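Local coordinates for putative HpcE protein (PDB 6V77) that belongs to the fumarylacetoacetate hydrolase family and binds a zinc ion through acidic side chains, at residues E92-F97 with I222-D227; E123-M128 with V236-T241. All coordinates share one frame; numbering follows the deposited sequence.

Contact 1 of 2, residues E92-F97 with I222-D227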
ATOM      1  N   GLU B  92      14.919 -13.939 -11.171  1.00 28.68           N
ATOM      2  CA  GLU B  92      14.163 -14.971 -11.867  1.00 35.38           C
ATOM      3  C   GLU B  92      12.656 -14.763 -11.779  1.00 36.04           C
ATOM      4  O   GLU B  92      11.916 -15.367 -12.558  1.00 37.61           O
ATOM      5  CB  GLU B  92      14.514 -16.352 -11.304  1.00 44.74           C
ATOM      6  N   HIS B  93      12.194 -13.940 -10.850  1.00 28.99           N
ATOM      7  CA  HIS B  93      10.797 -13.560 -10.732  1.00 32.25           C
ATOM      8  C   HIS B  93      10.754 -12.081 -10.393  1.00 26.03           C
ATOM      9  O   HIS B  93      11.735 -11.534  -9.882  1.00 26.83           O
ATOM     10  CB  HIS B  93      10.084 -14.373  -9.644  1.00 30.10           C
ATOM     11  CG  HIS B  93      10.146 -15.846  -9.876  1.00 52.22           C
ATOM     12  ND1 HIS B  93       9.268 -16.503 -10.713  1.00 58.97           N
ATOM     13  CD2 HIS B  93      11.001 -16.786  -9.410  1.00 60.31           C
ATOM     14  CE1 HIS B  93       9.572 -17.789 -10.740  1.00 61.67           C
ATOM     15  NE2 HIS B  93      10.620 -17.987  -9.959  1.00 62.90           N
ATOM     16  N   PRO B  94       9.630 -11.411 -10.653  1.00 25.76           N
ATOM     17  CA  PRO B  94       9.526  -9.985 -10.313  1.00 24.58           C
ATOM     18  C   PRO B  94       9.808  -9.710  -8.841  1.00 27.55           C
ATOM     19  O   PRO B  94       9.297 -10.395  -7.950  1.00 29.72           O
ATOM     20  CB  PRO B  94       8.076  -9.650 -10.680  1.00 21.96           C
ATOM     21  CG  PRO B  94       7.771 -10.607 -11.824  1.00 26.18           C
ATOM     22  CD  PRO B  94       8.458 -11.881 -11.418  1.00 26.18           C
ATOM     23  N   VAL B  95      10.627  -8.689  -8.602  1.00 25.99           N
ATOM     24  CA  VAL B  95      10.916  -8.178  -7.265  1.00 24.20           C
ATOM     25  C   VAL B  95       9.864  -7.120  -6.954  1.00 25.83           C
ATOM     26  O   VAL B  95       9.761  -6.122  -7.672  1.00 26.71           O
ATOM     27  CB  VAL B  95      12.331  -7.579  -7.208  1.00 28.41           C
ATOM     28  CG1 VAL B  95      12.605  -7.000  -5.835  1.00 35.18           C
ATOM     29  CG2 VAL B  95      13.382  -8.625  -7.579  1.00 29.81           C
ATOM     30  N   ILE B  96       9.054  -7.340  -5.915  1.00 22.32           N
ATOM     31  CA  ILE B  96       7.866  -6.518  -5.696  1.00 21.26           C
ATOM     32  C   ILE B  96       7.960  -5.798  -4.352  1.00 27.07           C
ATOM     33  O   ILE B  96       8.179  -6.428  -3.308  1.00 22.46           O
ATOM     34  CB  ILE B  96       6.571  -7.356  -5.770  1.00 21.83           C
ATOM     35  CG1 ILE B  96       6.456  -8.061  -7.143  1.00 21.78           C
ATOM     36  CG2 ILE B  96       5.368  -6.467  -5.466  1.00 21.90           C
ATOM     37  CD1 ILE B  96       6.384  -7.119  -8.357  1.00 20.52           C
ATOM     38  N   PHE B  97       7.746  -4.484  -4.378  1.00 20.70           N
ATOM     39  CA  PHE B  97       7.616  -3.691  -3.160  1.00 23.66           C
ATOM     40  C   PHE B  97       6.522  -2.660  -3.412  1.00 22.93           C
ATOM     41  O   PHE B  97       5.730  -2.781  -4.350  1.00 21.75           O
ATOM     42  CB  PHE B  97       8.959  -3.067  -2.742  1.00 22.51           C
ATOM     43  CG  PHE B  97       9.697  -2.424  -3.863  1.00 24.06           C
ATOM     44  CD1 PHE B  97       9.508  -1.088  -4.151  1.00 23.81           C
ATOM     45  CD2 PHE B  97      10.591  -3.151  -4.631  1.00 27.77           C
ATOM     46  CE1 PHE B  97      10.197  -0.486  -5.205  1.00 24.75           C
ATOM     47  CE2 PHE B  97      11.273  -2.555  -5.692  1.00 28.73           C
ATOM     48  CZ  PHE B  97      11.077  -1.231  -5.976  1.00 29.20           C
ATOM     49  N   ILE B 222       1.234  -8.479 -14.497  1.00 19.66           N
ATOM     50  CA  ILE B 222      -0.163  -8.554 -14.063  1.00 19.41           C
ATOM     51  C   ILE B 222      -0.525  -9.985 -13.693  1.00 20.17           C
ATOM     52  O   ILE B 222      -1.103 -10.243 -12.628  1.00 20.26           O
ATOM     53  CB  ILE B 222      -1.081  -7.986 -15.156  1.00 19.26           C
ATOM     54  CG1 ILE B 222      -0.915  -6.454 -15.213  1.00 20.78           C
ATOM     55  CG2 ILE B 222      -2.527  -8.432 -14.943  1.00 21.62           C
ATOM     56  CD1 ILE B 222      -1.473  -5.837 -16.509  1.00 20.20           C
ATOM     57  N   ALA B 223      -0.179 -10.941 -14.561  1.00 21.79           N
ATOM     58  CA  ALA B 223      -0.435 -12.351 -14.273  1.00 21.62           C
ATOM     59  C   ALA B 223       0.236 -12.779 -12.974  1.00 23.44           C
ATOM     60  O   ALA B 223      -0.398 -13.386 -12.096  1.00 21.91           O
ATOM     61  CB  ALA B 223       0.051 -13.216 -15.440  1.00 22.38           C
ATOM     62  N   TYR B 224       1.523 -12.462 -12.834  1.00 22.41           N
ATOM     63  CA  TYR B 224       2.293 -12.869 -11.661  1.00 21.06           C
ATOM     64  C   TYR B 224       1.708 -12.294 -10.380  1.00 21.41           C
ATOM     65  O   TYR B 224       1.435 -13.034  -9.426  1.00 21.03           O
ATOM     66  CB  TYR B 224       3.755 -12.438 -11.840  1.00 21.32           C
ATOM     67  CG  TYR B 224       4.631 -12.826 -10.672  1.00 21.79           C
ATOM     68  CD1 TYR B 224       5.085 -14.129 -10.535  1.00 24.78           C
ATOM     69  CD2 TYR B 224       4.995 -11.894  -9.708  1.00 21.68           C
ATOM     70  CE1 TYR B 224       5.876 -14.498  -9.453  1.00 26.31           C
ATOM     71  CE2 TYR B 224       5.800 -12.250  -8.617  1.00 22.62           C
ATOM     72  CZ  TYR B 224       6.224 -13.561  -8.504  1.00 27.87           C
ATOM     73  OH  TYR B 224       7.015 -13.955  -7.455  1.00 28.06           O
ATOM     74  N   LEU B 225       1.507 -10.971 -10.335  1.00 20.33           N
ATOM     75  CA  LEU B 225       0.926 -10.348  -9.152  1.00 20.11           C
ATOM     76  C   LEU B 225      -0.407 -11.000  -8.785  1.00 20.87           C
ATOM     77  O   LEU B 225      -0.653 -11.315  -7.616  1.00 20.25           O
ATOM     78  CB  LEU B 225       0.730  -8.855  -9.382  1.00 20.50           C
ATOM     79  CG  LEU B 225       2.023  -8.038  -9.398  1.00 19.78           C
ATOM     80  CD1 LEU B 225       1.726  -6.634  -9.861  1.00 24.09           C
ATOM     81  CD2 LEU B 225       2.679  -8.052  -8.019  1.00 20.91           C
ATOM     82  N   SER B 226      -1.283 -11.182  -9.780  1.00 21.42           N
ATOM     83  CA  SER B 226      -2.642 -11.656  -9.529  1.00 19.90           C
ATOM     84  C   SER B 226      -2.685 -13.118  -9.118  1.00 21.07           C
ATOM     85  O   SER B 226      -3.742 -13.598  -8.665  1.00 20.49           O
ATOM     86  CB  SER B 226      -3.504 -11.446 -10.774  1.00 20.58           C
ATOM     87  OG  SER B 226      -3.154 -12.395 -11.771  1.00 21.36           O
ATOM     88  N   ASP B 227      -1.565 -13.826  -9.227  1.00 20.75           N
ATOM     89  CA  ASP B 227      -1.506 -15.173  -8.683  1.00 21.67           C
ATOM     90  C   ASP B 227      -1.350 -15.203  -7.172  1.00 25.04           C
ATOM     91  O   ASP B 227      -1.518 -16.277  -6.581  1.00 22.36           O
ATOM     92  CB  ASP B 227      -0.377 -15.948  -9.351  1.00 22.74           C
ATOM     93  CG  ASP B 227      -0.771 -16.427 -10.757  1.00 44.80           C
ATOM     94  OD1 ASP B 227      -1.992 -16.451 -11.059  1.00 44.98           O
ATOM     95  OD2 ASP B 227       0.122 -16.772 -11.558  1.00 40.97           O
TER
HETATM   96  O   HOH W   1       8.397 -12.117  -6.200  1.00 32.37           O

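Contact 2 of 2, residues E123-M128 with V236-T241. With ZN (zinc ion), chain L.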
ATOM      1  N   GLU B 123       9.968   5.326 -15.237  1.00 23.25           N
ATOM      2  CA  GLU B 123       9.249   4.063 -15.354  1.00 25.89           C
ATOM      3  C   GLU B 123       7.950   4.238 -16.124  1.00 25.47           C
ATOM      4  O   GLU B 123       7.303   5.289 -16.060  1.00 24.67           O
ATOM      5  CB  GLU B 123       8.918   3.458 -13.986  1.00 27.05           C
ATOM      6  CG  GLU B 123      10.126   3.386 -13.062  1.00 25.84           C
ATOM      7  CD  GLU B 123      10.029   2.317 -12.014  1.00 28.30           C
ATOM      8  OE1 GLU B 123       8.984   1.643 -11.901  1.00 26.11           O
ATOM      9  OE2 GLU B 123      11.035   2.148 -11.317  1.00 30.89           O
ATOM     10  N   LEU B 124       7.571   3.183 -16.844  1.00 22.71           N
ATOM     11  CA  LEU B 124       6.211   3.074 -17.351  1.00 22.08           C
ATOM     12  C   LEU B 124       5.288   2.739 -16.190  1.00 21.37           C
ATOM     13  O   LEU B 124       5.565   1.815 -15.415  1.00 21.75           O
ATOM     14  CB  LEU B 124       6.117   1.988 -18.421  1.00 22.30           C
ATOM     15  CG  LEU B 124       4.697   1.711 -18.937  1.00 22.00           C
ATOM     16  CD1 LEU B 124       4.211   2.887 -19.745  1.00 22.28           C
ATOM     17  CD2 LEU B 124       4.694   0.447 -19.792  1.00 23.82           C
ATOM     18  N   VAL B 125       4.215   3.511 -16.044  1.00 21.11           N
ATOM     19  CA  VAL B 125       3.204   3.287 -15.012  1.00 20.54           C
ATOM     20  C   VAL B 125       1.966   2.719 -15.684  1.00 20.37           C
ATOM     21  O   VAL B 125       1.544   3.214 -16.735  1.00 20.65           O
ATOM     22  CB  VAL B 125       2.880   4.592 -14.261  1.00 20.47           C
ATOM     23  CG1 VAL B 125       1.753   4.368 -13.253  1.00 21.57           C
ATOM     24  CG2 VAL B 125       4.112   5.089 -13.527  1.00 24.70           C
ATOM     25  N   VAL B 126       1.397   1.677 -15.074  1.00 19.99           N
ATOM     26  CA  VAL B 126       0.205   0.986 -15.549  1.00 19.86           C
ATOM     27  C   VAL B 126      -0.898   1.195 -14.522  1.00 19.47           C
ATOM     28  O   VAL B 126      -0.659   1.059 -13.316  1.00 21.68           O
ATOM     29  CB  VAL B 126       0.482  -0.516 -15.761  1.00 20.72           C
ATOM     30  CG1 VAL B 126      -0.837  -1.284 -16.091  1.00 21.23           C
ATOM     31  CG2 VAL B 126       1.531  -0.704 -16.873  1.00 21.23           C
ATOM     32  N   VAL B 127      -2.100   1.540 -14.990  1.00 19.57           N
ATOM     33  CA  VAL B 127      -3.258   1.722 -14.114  1.00 19.27           C
ATOM     34  C   VAL B 127      -4.288   0.684 -14.531  1.00 20.50           C
ATOM     35  O   VAL B 127      -4.628   0.601 -15.711  1.00 19.53           O
ATOM     36  CB  VAL B 127      -3.852   3.140 -14.218  1.00 20.65           C
ATOM     37  CG1 VAL B 127      -5.068   3.287 -13.305  1.00 22.00           C
ATOM     38  CG2 VAL B 127      -2.810   4.189 -13.876  1.00 20.62           C
ATOM     39  N   MET B 128      -4.771  -0.104 -13.571  1.00 19.82           N
ATOM     40  CA  MET B 128      -5.701  -1.179 -13.878  1.00 22.65           C
ATOM     41  C   MET B 128      -7.098  -0.641 -14.157  1.00 20.11           C
ATOM     42  O   MET B 128      -7.572   0.275 -13.479  1.00 20.21           O
ATOM     43  CB  MET B 128      -5.759  -2.168 -12.708  1.00 20.45           C
ATOM     44  CG  MET B 128      -4.400  -2.798 -12.354  1.00 19.15           C
ATOM     45  SD  MET B 128      -3.676  -3.671 -13.768  1.00 23.58           S
ATOM     46  CE  MET B 128      -4.883  -4.998 -14.055  1.00 20.14           C
ATOM     47  N   VAL B 236      -2.092   0.739  -9.204  1.00 18.45           N
ATOM     48  CA  VAL B 236      -0.962   1.318  -9.927  1.00 19.06           C
ATOM     49  C   VAL B 236       0.199   0.334  -9.908  1.00 20.29           C
ATOM     50  O   VAL B 236       0.519  -0.231  -8.853  1.00 21.51           O
ATOM     51  CB  VAL B 236      -0.547   2.666  -9.303  1.00 21.78           C
ATOM     52  CG1 VAL B 236       0.874   3.084  -9.768  1.00 22.01           C
ATOM     53  CG2 VAL B 236      -1.557   3.732  -9.678  1.00 23.21           C
ATOM     54  N   ILE B 237       0.832   0.137 -11.068  1.00 19.71           N
ATOM     55  CA  ILE B 237       2.059  -0.655 -11.169  1.00 19.21           C
ATOM     56  C   ILE B 237       3.165   0.231 -11.728  1.00 19.99           C
ATOM     57  O   ILE B 237       3.049   0.736 -12.853  1.00 19.90           O
ATOM     58  CB  ILE B 237       1.890  -1.893 -12.061  1.00 18.92           C
ATOM     59  CG1 ILE B 237       0.722  -2.753 -11.597  1.00 19.44           C
ATOM     60  CG2 ILE B 237       3.167  -2.736 -12.025  1.00 19.20           C
ATOM     61  CD1 ILE B 237       0.457  -3.895 -12.588  1.00 20.09           C
ATOM     62  N   PHE B 238       4.225   0.424 -10.934  1.00 19.41           N
ATOM     63  CA  PHE B 238       5.484   1.000 -11.402  1.00 20.69           C
ATOM     64  C   PHE B 238       6.313  -0.154 -11.963  1.00 21.80           C
ATOM     65  O   PHE B 238       6.755  -1.015 -11.200  1.00 22.84           O
ATOM     66  CB  PHE B 238       6.199   1.668 -10.231  1.00 21.47           C
ATOM     67  CG  PHE B 238       5.709   3.049  -9.919  1.00 21.79           C
ATOM     68  CD1 PHE B 238       6.373   4.163 -10.474  1.00 20.31           C
ATOM     69  CD2 PHE B 238       4.634   3.260  -9.069  1.00 26.40           C
ATOM     70  CE1 PHE B 238       5.943   5.451 -10.187  1.00 24.84           C
ATOM     71  CE2 PHE B 238       4.203   4.544  -8.781  1.00 24.67           C
ATOM     72  CZ  PHE B 238       4.855   5.636  -9.345  1.00 23.93           C
ATOM     73  N   THR B 239       6.498  -0.199 -13.292  1.00 20.74           N
ATOM     74  CA  THR B 239       6.927  -1.448 -13.931  1.00 21.61           C
ATOM     75  C   THR B 239       8.430  -1.683 -13.880  1.00 24.47           C
ATOM     76  O   THR B 239       8.883  -2.753 -14.321  1.00 24.66           O
ATOM     77  CB  THR B 239       6.465  -1.517 -15.395  1.00 20.22           C
ATOM     78  OG1 THR B 239       6.992  -0.403 -16.142  1.00 22.61           O
ATOM     79  CG2 THR B 239       4.933  -1.536 -15.478  1.00 22.11           C
ATOM     80  N   GLY B 240       9.203  -0.737 -13.349  1.00 24.97           N
ATOM     81  CA  GLY B 240      10.649  -0.884 -13.280  1.00 24.06           C
ATOM     82  C   GLY B 240      11.378   0.156 -14.108  1.00 22.14           C
ATOM     83  O   GLY B 240      10.765   0.801 -14.961  1.00 25.35           O
ATOM     84  N   THR B 241      12.680   0.343 -13.851  1.00 22.98           N
ATOM     85  CA  THR B 241      13.440   1.366 -14.558  1.00 25.16           C
ATOM     86  C   THR B 241      14.608   0.766 -15.342  1.00 27.70           C
ATOM     87  O   THR B 241      15.239  -0.196 -14.890  1.00 27.07           O
ATOM     88  CB  THR B 241      13.994   2.432 -13.589  1.00 24.73           C
ATOM     89  OG1 THR B 241      14.377   3.589 -14.334  1.00 26.44           O
ATOM     90  CG2 THR B 241      15.191   1.928 -12.802  1.00 29.38           C
TER
HETATM   91 ZN    ZN L 302      11.958   1.354  -9.521  0.60 48.61          ZN
HETATM   92  O   HOH W   2      10.080   0.316  -9.399  1.00 27.57           O
HETATM   93  O   HOH W   3       9.180   0.683 -17.187  1.00 21.51           O

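Contact 1 of 2, residues E92-F97 with I222-D227
Tyr224 lays its ring against Pro94, and most of what joins helix 218-226 to residues 92-97 depends on this one aromatic side chain. Its CG stands anti to the backbone N (chi1 -180°), which carries the ring off the helix toward the proline. There Pro94 CD sits over the middle of one face, 3.8 Å from the centroid of the Tyr224 ring and only 7° off the normal, a CH-pi contact. The neighbouring ring carbon adds to it, Pro94 CG lying 3.7 Å from Tyr224 CD2. Farther out, the phenol end comes against the base of His93, whose CB is 3.8 Å from Tyr224 OH, the two side chains crossing at about a right angle. The hydroxyl itself reaches the other backbone through a water that gives a proton to Pro94 O and lies 2.6 Å from Tyr224 OH. Leu225, next along the helix, turns one methyl to Ile96: Leu225 CD2 is 3.8 Å from Ile96 CD1, and this one leucine methyl touches the CG1-CD1 arm and, slightly farther off, the CG2 methyl of Ile96. The pair also packs on neighbouring strand 72-76, Ile96 on Val75 and Leu225 on Phe73, while Leu158 of the second subunit packs on Tyr224. The chemistry is thus graded, from a buried aliphatic pair at Ile96 and Leu225 to a partly exposed CH-pi contact between proline and tyrosine, and the short water bridge implies that the tyrosine's polar tip is tied to the backbone carbonyl of Pro94 without any direct bond between protein atoms.

Contact 2 of 2, residues E123-M128 with V236-T241
Glu123 reaches over Gly240 to the zinc ion, and its side chain can be followed atom by atom. Glu123 CB starts 3.4 Å from Gly240 O, and CG passes the same oxygen. With CG anti to the carbonyl carbon (chi1 -50°) and the chain extended beyond it, the carboxylate is brought over the glycine backbone, Glu123 CD lying 3.3 Å from Gly240 C. There Glu123 OE1 accepts a hydrogen bond from Gly240 N at 2.8 Å, met from above the carboxylate plane, and also lies at the edge of the Phe238 ring. Glu123 OE2 binds zinc at 2.2 Å, where Glu121 and Asp152 supply the other protein ligands and a water completes the set.

Next door, Leu124 O takes two bonds from one residue, from Thr239 N and, at 2.7 Å, from Thr239 OG1. Regular pairing follows: Val126 and Ile237 form a hydrogen-bonded pair, each N 2.9 Å from the other's O. Val125 and Phe238 are a non-hydrogen-bonded pair, Val125 CG2 resting over one ring face, 4.1 Å from the Phe238 centroid. The result is an antiparallel strand pair running into a zinc site, consistent with the acidic metal site of the fumarylacetoacetate hydrolase family.

The two contacts illustrate how one mixed sheet can serve both a metal site and a helix at its surface. Their centres lie about 12 Å apart, and they meet directly: Ile222 CG1 and Leu225 CD1 of helix 218-226 both pack on Ile237 CD1, at 3.9 and 4.1 Å, while Ile222 CD1 reaches Met128 SD. Helix 218-226 is followed in the chain by strand 236-238, so the second segments of both contacts are consecutive elements. Contact 2 supplies one zinc ligand, Glu123; contact 1 stands farther off, the Ile96 side chain being about 10 Å from the metal. Contact 1 also touches the second subunit, whereas contact 2 is buried within its own chain.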